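Local coordinates for malonyl-CoA-[acyl-carrier-protein] transacylase (Coxiella burnetii, PDB 3TQE) that probably catalyses transfer of the malonyl group from malonyl-CoA to holo-acyl carrier protein, giving malonyl-ACP for fatty acid synthesis, at residues Val159-Asn164 / Ser204-Leu208; Glu133-Ile139 / Thr171-Ser177; Ala212-Ala217 / Ile252-Val256. All coordinates share one frame; numbering follows the deposited sequence. Where two conformers were deposited one is given.

Contact 1: Val159-Asn164 / Ser204-Leu208; sequences VVQPAN and SHCPL. With GLY (glycine), chain B.
The methyl of Ala-163 presses against the backbone that leads into His-205, its CB 3.6 Å from Ser-204 O, and Ala-163 O in return comes within 3.4 Å of His-205 CB. No hydrogen bond joins the two segments here; Ala-163 CB and His-205 CB are in van der Waals contact, 3.9 Å apart, in a buried position. With CG anti to its carbonyl carbon (chi1 -56°), the imidazole runs on past Ala-163 to the bound glycine, whose OXT lies 3.1 Å from His-205 NE2 and whose nitrogen sits at the ring edge, in plane. Outside partners fix the ring's rotation: NE2 hydrogen-bonds to Ser-96 OG, ND1 to the backbone oxygen of Gln-254. Ser-96 and His-205 are the predicted active-site residues, and a main-chain carbonyl behind the histidine is as in other FabD enzymes.

The other end is looser and more open to solvent. Val-159 splits its branches, CG1 4.0 Å from Cys-206 SG and CG2 4.0 Å from Leu-208 CD2. Beside it the flat amide of Gln-161 lies with its face over the exposed Pro-207 ring, Gln-161 CD 3.5 Å from Pro-207 CD. Cys-206 SG, set between its backbone N and carbonyl carbon (chi1 80°), accepts a long hydrogen bond from Leu-208 N (3.5 Å).

Ala-163 and Asn-164 together face Val-172 of the adjoining strand 170-174, a classic beta bulge in strand 160-167. Away from the histidine loop, Val-160 packs on helices 144-155 and 177-189, and Pro-162 on helix 144-155.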
# COMPACT_ATOMS: atom_id res chain seq x y z
N VAL A 159 13.96 -6.04 -18.42
CA VAL A 159 12.62 -5.80 -17.91
C VAL A 159 12.48 -4.34 -17.51
O VAL A 159 13.28 -3.80 -16.76
CB VAL A 159 12.35 -6.65 -16.66
CG1 VAL A 159 11.00 -6.30 -16.03
CG2 VAL A 159 12.40 -8.10 -17.01
N VAL A 160 11.44 -3.70 -18.00
CA VAL A 160 11.03 -2.40 -17.50
C VAL A 160 9.58 -2.22 -17.88
O VAL A 160 9.20 -2.39 -19.02
CB VAL A 160 11.90 -1.24 -18.01
CG1 VAL A 160 11.97 -1.22 -19.55
CG2 VAL A 160 11.43 0.11 -17.46
N GLN A 161 8.75 -1.93 -16.89
CA GLN A 161 7.34 -1.77 -17.15
C GLN A 161 6.65 -0.97 -16.09
O GLN A 161 7.19 -0.81 -15.02
CB GLN A 161 6.67 -3.12 -17.27
CG GLN A 161 6.87 -4.06 -16.15
CD GLN A 161 6.43 -5.47 -16.58
OE1 GLN A 161 7.09 -6.13 -17.41
NE2 GLN A 161 5.35 -5.93 -16.03
N PRO A 162 5.44 -0.50 -16.39
CA PRO A 162 4.63 0.14 -15.37
C PRO A 162 4.41 -0.80 -14.18
O PRO A 162 4.14 -1.98 -14.36
CB PRO A 162 3.33 0.48 -16.11
CG PRO A 162 3.75 0.63 -17.56
CD PRO A 162 4.79 -0.45 -17.71
N ALA A 163 4.55 -0.24 -13.00
CA ALA A 163 4.55 -0.97 -11.74
C ALA A 163 3.49 -0.42 -10.81
O ALA A 163 2.79 -1.19 -10.16
CB ALA A 163 5.88 -0.89 -11.09
N ASN A 164 3.38 0.90 -10.69
CA ASN A 164 2.30 1.48 -9.90
C ASN A 164 1.59 2.48 -10.76
O ASN A 164 2.21 3.46 -11.21
CB ASN A 164 2.78 2.25 -8.68
CG ASN A 164 3.46 1.43 -7.62
OD1 ASN A 164 3.38 0.22 -7.56
ND2 ASN A 164 4.12 2.15 -6.71
N SER A 204 9.67 -3.76 -7.53
CA SER A 204 8.43 -4.45 -7.23
C SER A 204 7.44 -4.35 -8.39
O SER A 204 7.59 -3.52 -9.28
CB SER A 204 7.83 -3.90 -5.94
OG SER A 204 7.65 -2.50 -6.00
N HIS A 205 6.46 -5.24 -8.38
CA HIS A 205 5.36 -5.22 -9.32
C HIS A 205 5.81 -5.37 -10.73
O HIS A 205 5.30 -4.68 -11.60
CB HIS A 205 4.53 -3.96 -9.12
CG HIS A 205 4.06 -3.84 -7.73
ND1 HIS A 205 3.23 -4.77 -7.17
CD2 HIS A 205 4.39 -2.98 -6.75
CE1 HIS A 205 3.03 -4.46 -5.90
NE2 HIS A 205 3.75 -3.40 -5.61
N CYS A 206 6.74 -6.28 -10.93
CA CYS A 206 7.18 -6.64 -12.25
C CYS A 206 7.68 -8.06 -12.21
O CYS A 206 7.83 -8.62 -11.14
CB CYS A 206 8.25 -5.66 -12.75
SG CYS A 206 9.92 -5.89 -12.18
N PRO A 207 7.96 -8.65 -13.36
CA PRO A 207 8.36 -10.04 -13.38
C PRO A 207 9.65 -10.38 -12.64
O PRO A 207 9.87 -11.53 -12.31
CB PRO A 207 8.49 -10.33 -14.87
CG PRO A 207 7.54 -9.43 -15.48
CD PRO A 207 7.62 -8.18 -14.71
N LEU A 208 10.48 -9.39 -12.34
CA LEU A 208 11.65 -9.67 -11.52
C LEU A 208 11.32 -10.14 -10.12
O LEU A 208 12.17 -10.70 -9.45
CB LEU A 208 12.56 -8.46 -11.43
CG LEU A 208 13.11 -8.00 -12.77
CD1 LEU A 208 14.01 -6.82 -12.52
CD2 LEU A 208 13.86 -9.15 -13.47
N GLY B . 5.76 -0.95 -3.98
CA GLY B . 5.88 -1.31 -2.53
C GLY B . 5.63 -2.79 -2.27
O GLY B . 5.29 -3.24 -1.15
OXT GLY B . 5.75 -3.58 -3.19

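Contact 2: Glu133-Ile139 / Thr171-Ser177; sequences EGAMGAI and TVISGHS
Gly-134 to Ile-139 runs antiparallel beside Thr-171 to Ser-174, the strand axes 4.5 Å apart at closest and their directions 158° from each other, with Ala-135/Gly-175, Gly-137/Ile-173 and Ile-139/Thr-171 as hydrogen-bonded pairs. Each of these pairs is closed by two N-H...O bonds, as between Gly-137 N and Ile-173 O and, in return, between Ile-173 N and Gly-137 O (2.8 Å). CA-H groups of the intervening residues add contacts, Met-136 CA lying 3.1 Å from Ile-173 O.

On one face the selenomethionine Met-136 lies across Val-172, its CE 3.6 Å from Val-172 CG1. A bend at chi3 (81°) brings this methyl back over the neighbouring strand. The same face looks toward Ala-163 and Ser-204, and the Met-136 side chain ends about 5 Å from the bound glycine at nearest atoms.

These are the two central strands of the small ferredoxin-like subdomain of FabD acyltransferases, a beta-alpha-beta-beta-alpha-beta unit with strand order 4-1-3-2; strand 134-140 is the first and 170-174 the third. Its helices 144-155 and 177-189 cover the opposite face, where Ile-139 CD1 meets Ile-173 CG2 at 4.0 Å and both isoleucines pack on the two helices. Gly-137, paired with Ile-173, has its oxygen 3.6 Å from Ile-173 CG1.

At Gly-175 the chain changes direction, with backbone angles that call for glycine, and His-176 takes the N-cap position of helix 177-189. There Ser-177 N hydrogen-bonds to Glu-133 O at 2.8 Å, coming from above the carbonyl plane. His-176 ND1 accepts a hydrogen bond from Val-159 N, and Ser-177 OG hydrogen-bonds to Gly-132 O.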
# COMPACT_ATOMS: atom_id res chain seq x y z
N GLU A 133 20.80 -4.15 -9.17
CA GLU A 133 20.38 -4.61 -10.48
C GLU A 133 18.97 -4.19 -10.84
O GLU A 133 18.56 -4.26 -12.00
CB GLU A 133 20.55 -6.11 -10.62
CG GLU A 133 22.04 -6.49 -10.58
CD GLU A 133 22.33 -7.94 -10.89
OE1 GLU A 133 21.41 -8.69 -11.28
OE2 GLU A 133 23.52 -8.33 -10.74
N GLY A 134 18.22 -3.78 -9.83
CA GLY A 134 16.84 -3.34 -10.06
C GLY A 134 16.67 -1.89 -9.68
O GLY A 134 17.48 -1.28 -8.97
N ALA A 135 15.57 -1.33 -10.14
CA ALA A 135 15.24 0.04 -9.82
C ALA A 135 13.76 0.28 -10.06
O ALA A 135 13.07 -0.49 -10.71
CB ALA A 135 16.07 1.02 -10.67
N MSE A 136 13.30 1.39 -9.49
CA MSE A 136 12.00 1.94 -9.77
C MSE A 136 12.16 3.39 -10.06
O MSE A 136 13.08 4.04 -9.57
CB MSE A 136 11.03 1.75 -8.60
CG MSE A 136 10.84 0.30 -8.22
SE MSE A 136 9.44 -0.03 -6.95
CE MSE A 136 7.97 0.03 -8.17
N GLY A 137 11.25 3.91 -10.85
CA GLY A 137 11.27 5.29 -11.24
C GLY A 137 9.89 5.87 -11.39
O GLY A 137 8.99 5.21 -11.84
N ALA A 138 9.76 7.14 -11.04
CA ALA A 138 8.51 7.85 -11.13
C ALA A 138 8.49 8.72 -12.35
O ALA A 138 9.46 9.43 -12.62
CB ALA A 138 8.35 8.72 -9.91
N ILE A 139 7.39 8.66 -13.08
CA ILE A 139 7.19 9.47 -14.26
C ILE A 139 5.92 10.27 -14.04
O ILE A 139 4.87 9.71 -13.76
CB ILE A 139 7.04 8.64 -15.51
CG1 ILE A 139 8.30 7.81 -15.74
CG2 ILE A 139 6.76 9.53 -16.71
CD1 ILE A 139 8.20 6.84 -16.88
N THR A 171 2.95 7.61 -12.81
CA THR A 171 3.14 6.18 -12.92
C THR A 171 4.53 5.89 -12.43
O THR A 171 5.45 6.62 -12.77
CB THR A 171 2.98 5.70 -14.40
OG1 THR A 171 1.65 5.96 -14.89
CG2 THR A 171 3.29 4.21 -14.57
N VAL A 172 4.69 4.82 -11.69
CA VAL A 172 6.01 4.30 -11.32
C VAL A 172 6.30 3.10 -12.18
O VAL A 172 5.44 2.25 -12.39
CB VAL A 172 6.07 3.91 -9.84
CG1 VAL A 172 7.42 3.35 -9.48
CG2 VAL A 172 5.71 5.10 -8.96
N ILE A 173 7.50 3.08 -12.75
CA ILE A 173 7.99 1.95 -13.50
C ILE A 173 9.02 1.18 -12.68
O ILE A 173 9.59 1.70 -11.74
CB ILE A 173 8.58 2.38 -14.86
CG1 ILE A 173 9.82 3.27 -14.70
CG2 ILE A 173 7.48 3.07 -15.68
CD1 ILE A 173 10.61 3.52 -16.04
N SER A 174 9.22 -0.06 -13.05
CA SER A 174 10.07 -0.97 -12.33
C SER A 174 10.77 -1.89 -13.30
O SER A 174 10.22 -2.22 -14.34
CB SER A 174 9.17 -1.80 -11.42
OG SER A 174 9.95 -2.56 -10.56
N GLY A 175 11.96 -2.34 -12.93
CA GLY A 175 12.65 -3.35 -13.70
C GLY A 175 14.13 -3.31 -13.45
O GLY A 175 14.60 -2.90 -12.39
N HIS A 176 14.87 -3.75 -14.44
CA HIS A 176 16.31 -3.66 -14.35
C HIS A 176 16.76 -2.23 -14.29
O HIS A 176 16.20 -1.38 -14.98
CB HIS A 176 16.95 -4.32 -15.54
CG HIS A 176 16.81 -5.79 -15.54
ND1 HIS A 176 16.01 -6.47 -16.42
CD2 HIS A 176 17.37 -6.73 -14.73
CE1 HIS A 176 16.09 -7.77 -16.17
NE2 HIS A 176 16.93 -7.95 -15.17
N SER A 177 17.79 -1.98 -13.51
CA SER A 177 18.21 -0.62 -13.25
C SER A 177 18.56 0.13 -14.52
O SER A 177 18.18 1.27 -14.70
CB SER A 177 19.37 -0.55 -12.28
OG SER A 177 20.36 -1.39 -12.69

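Contact 3: Ala212-Ala217 / Ile252-Val256; sequences AADRLA and IKQLV
Ile-252 lays its CD1 methyl over the backbone between Leu-216 and Ala-217, 3.5 Å from Ala-217 N and 3.9 Å from Leu-216 CB. Its CG1 is anti to the carbonyl carbon and chi2 is turned to -55°, a bent shape that sends CD1 at the helix while CG2, on the other branch, rests 4.0 Å from Ala-213 CB. The isoleucine therefore straddles one turn of helix 210-220, with Ala-213 under one branch and Leu-216 and Ala-217 under the other.

Leu-255 approaches the same helix nearer the N-terminal end of the segment, at Ala-213. Its CD1 comes to 3.4 Å from Ala-213 CA and 3.7 Å from Ala-213 CB, close packing that the small alanine allows. Leu-216, its CG anti to the backbone N (chi1 -164°), crosses Leu-255 at about a right angle, and CD2 touches Leu-255 CD1 at 3.8 Å.

The contact packs the middle of helix 210-220 against the last part of helix 244-254 and the residues that follow, within the larger, alpha/beta-hydrolase-like subdomain of FabD acyltransferases. Ala-213, Leu-216 and Ala-217 lie on one face of the helix; the two alanines leave room for Ile-252 and Leu-255, and Leu-216 reaches across between them. No hydrogen bond links the segments. Leu-216 and Leu-255 are buried and also pack on helix 111-128, through Leu-117 and through Arg-121 and Met-125 respectively; Ala-217 and Ile-252 lie nearer the surface.

Val-256 adds a more distant touch, CG1 4.3 Å from Ala-213 CB. Gln-254, between Ile-252 and Leu-255, takes no part in the packing and is engaged at the predicted active site: its OE1 accepts a hydrogen bond from Arg-121 NH2 and its NE2 hydrogen-bonds to Ser-96 O.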
# COMPACT_ATOMS: atom_id res chain seq x y z
N ALA A 212 10.38 -14.13 -5.67
CA ALA A 212 9.76 -13.81 -4.40
C ALA A 212 8.33 -14.32 -4.35
O ALA A 212 7.88 -14.80 -3.32
CB ALA A 212 9.78 -12.32 -4.18
N ALA A 213 7.63 -14.19 -5.45
CA ALA A 213 6.26 -14.64 -5.53
C ALA A 213 6.20 -16.15 -5.30
O ALA A 213 5.32 -16.65 -4.61
CB ALA A 213 5.67 -14.29 -6.85
N ASP A 214 7.14 -16.87 -5.88
CA ASP A 214 7.16 -18.31 -5.72
C ASP A 214 7.36 -18.69 -4.27
O ASP A 214 6.73 -19.63 -3.78
CB ASP A 214 8.26 -18.93 -6.56
CG ASP A 214 8.00 -18.81 -8.06
OD1 ASP A 214 6.86 -18.52 -8.47
OD2 ASP A 214 8.96 -19.02 -8.84
N ARG A 215 8.21 -17.96 -3.57
CA ARG A 215 8.46 -18.23 -2.17
C ARG A 215 7.27 -17.85 -1.33
O ARG A 215 6.84 -18.61 -0.45
CB ARG A 215 9.71 -17.51 -1.70
CG ARG A 215 10.95 -18.04 -2.36
CD ARG A 215 12.13 -17.20 -2.02
NE ARG A 215 12.61 -17.44 -0.67
CZ ARG A 215 13.54 -16.73 -0.05
NH1 ARG A 215 14.11 -15.68 -0.65
NH2 ARG A 215 13.92 -17.06 1.18
N LEU A 216 6.71 -16.68 -1.59
CA LEU A 216 5.59 -16.23 -0.79
C LEU A 216 4.39 -17.14 -0.99
O LEU A 216 3.59 -17.29 -0.07
CB LEU A 216 5.24 -14.79 -1.11
CG LEU A 216 4.34 -14.12 -0.05
CD1 LEU A 216 5.07 -14.02 1.31
CD2 LEU A 216 3.93 -12.78 -0.58
N ALA A 217 4.24 -17.72 -2.18
CA ALA A 217 3.09 -18.57 -2.44
C ALA A 217 3.08 -19.74 -1.49
O ALA A 217 2.03 -20.20 -1.08
CB ALA A 217 3.09 -19.03 -3.87
N ILE A 252 -0.47 -13.10 -4.55
CA ILE A 252 0.77 -13.55 -5.16
C ILE A 252 0.97 -12.82 -6.49
O ILE A 252 2.05 -12.35 -6.80
CB ILE A 252 0.78 -15.06 -5.32
CG1 ILE A 252 0.76 -15.73 -3.93
CG2 ILE A 252 1.96 -15.50 -6.15
CD1 ILE A 252 1.88 -15.30 -3.00
N LYS A 253 -0.08 -12.72 -7.29
CA LYS A 253 0.02 -12.02 -8.57
C LYS A 253 0.37 -10.55 -8.39
O LYS A 253 1.01 -9.96 -9.23
CB LYS A 253 -1.27 -12.18 -9.36
CG LYS A 253 -1.17 -11.78 -10.84
CD LYS A 253 -2.50 -12.06 -11.58
CE LYS A 253 -2.41 -11.71 -13.05
NZ LYS A 253 -3.67 -12.04 -13.80
N GLN A 254 -0.05 -9.97 -7.28
CA GLN A 254 0.23 -8.58 -6.98
C GLN A 254 1.70 -8.28 -7.09
O GLN A 254 2.06 -7.19 -7.48
CB GLN A 254 -0.26 -8.26 -5.56
CG GLN A 254 -0.23 -6.82 -5.19
CD GLN A 254 -0.10 -6.61 -3.69
OE1 GLN A 254 0.75 -7.20 -3.03
NE2 GLN A 254 -0.91 -5.75 -3.16
N LEU A 255 2.54 -9.23 -6.72
CA LEU A 255 3.97 -9.03 -6.63
C LEU A 255 4.57 -8.77 -8.00
O LEU A 255 5.59 -8.11 -8.10
CB LEU A 255 4.65 -10.23 -6.02
CG LEU A 255 4.30 -10.47 -4.56
CD1 LEU A 255 4.67 -11.91 -4.17
CD2 LEU A 255 4.96 -9.43 -3.70
N VAL A 256 3.97 -9.34 -9.03
CA VAL A 256 4.55 -9.32 -10.36
C VAL A 256 3.78 -8.50 -11.37
O VAL A 256 4.17 -8.45 -12.55
CB VAL A 256 4.78 -10.74 -10.89
CG1 VAL A 256 5.82 -11.45 -10.05
CG2 VAL A 256 3.47 -11.54 -10.92

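How the contacts relate
Contacts 1 and 2 have centres about 7 Å apart and share a sheet in which strands 160-167 and 170-174 are neighbours; along the chain their segments alternate. Val-159 O to His-176 N and Ala-163 N to Val-172 O are probable hydrogen bonds between them. Contact 3 comes later in the chain, its centre about 13 Å from that of contact 1 and 18 Å from that of contact 2, which it does not touch. Segment 204-208 leads directly into helix 210-220, and contacts 1 and 3 touch at His-205 and Gln-254, which joins the small subdomain to the helices of the larger one. His-205 therefore stands where the two meet, beside the glycine-occupied pocket.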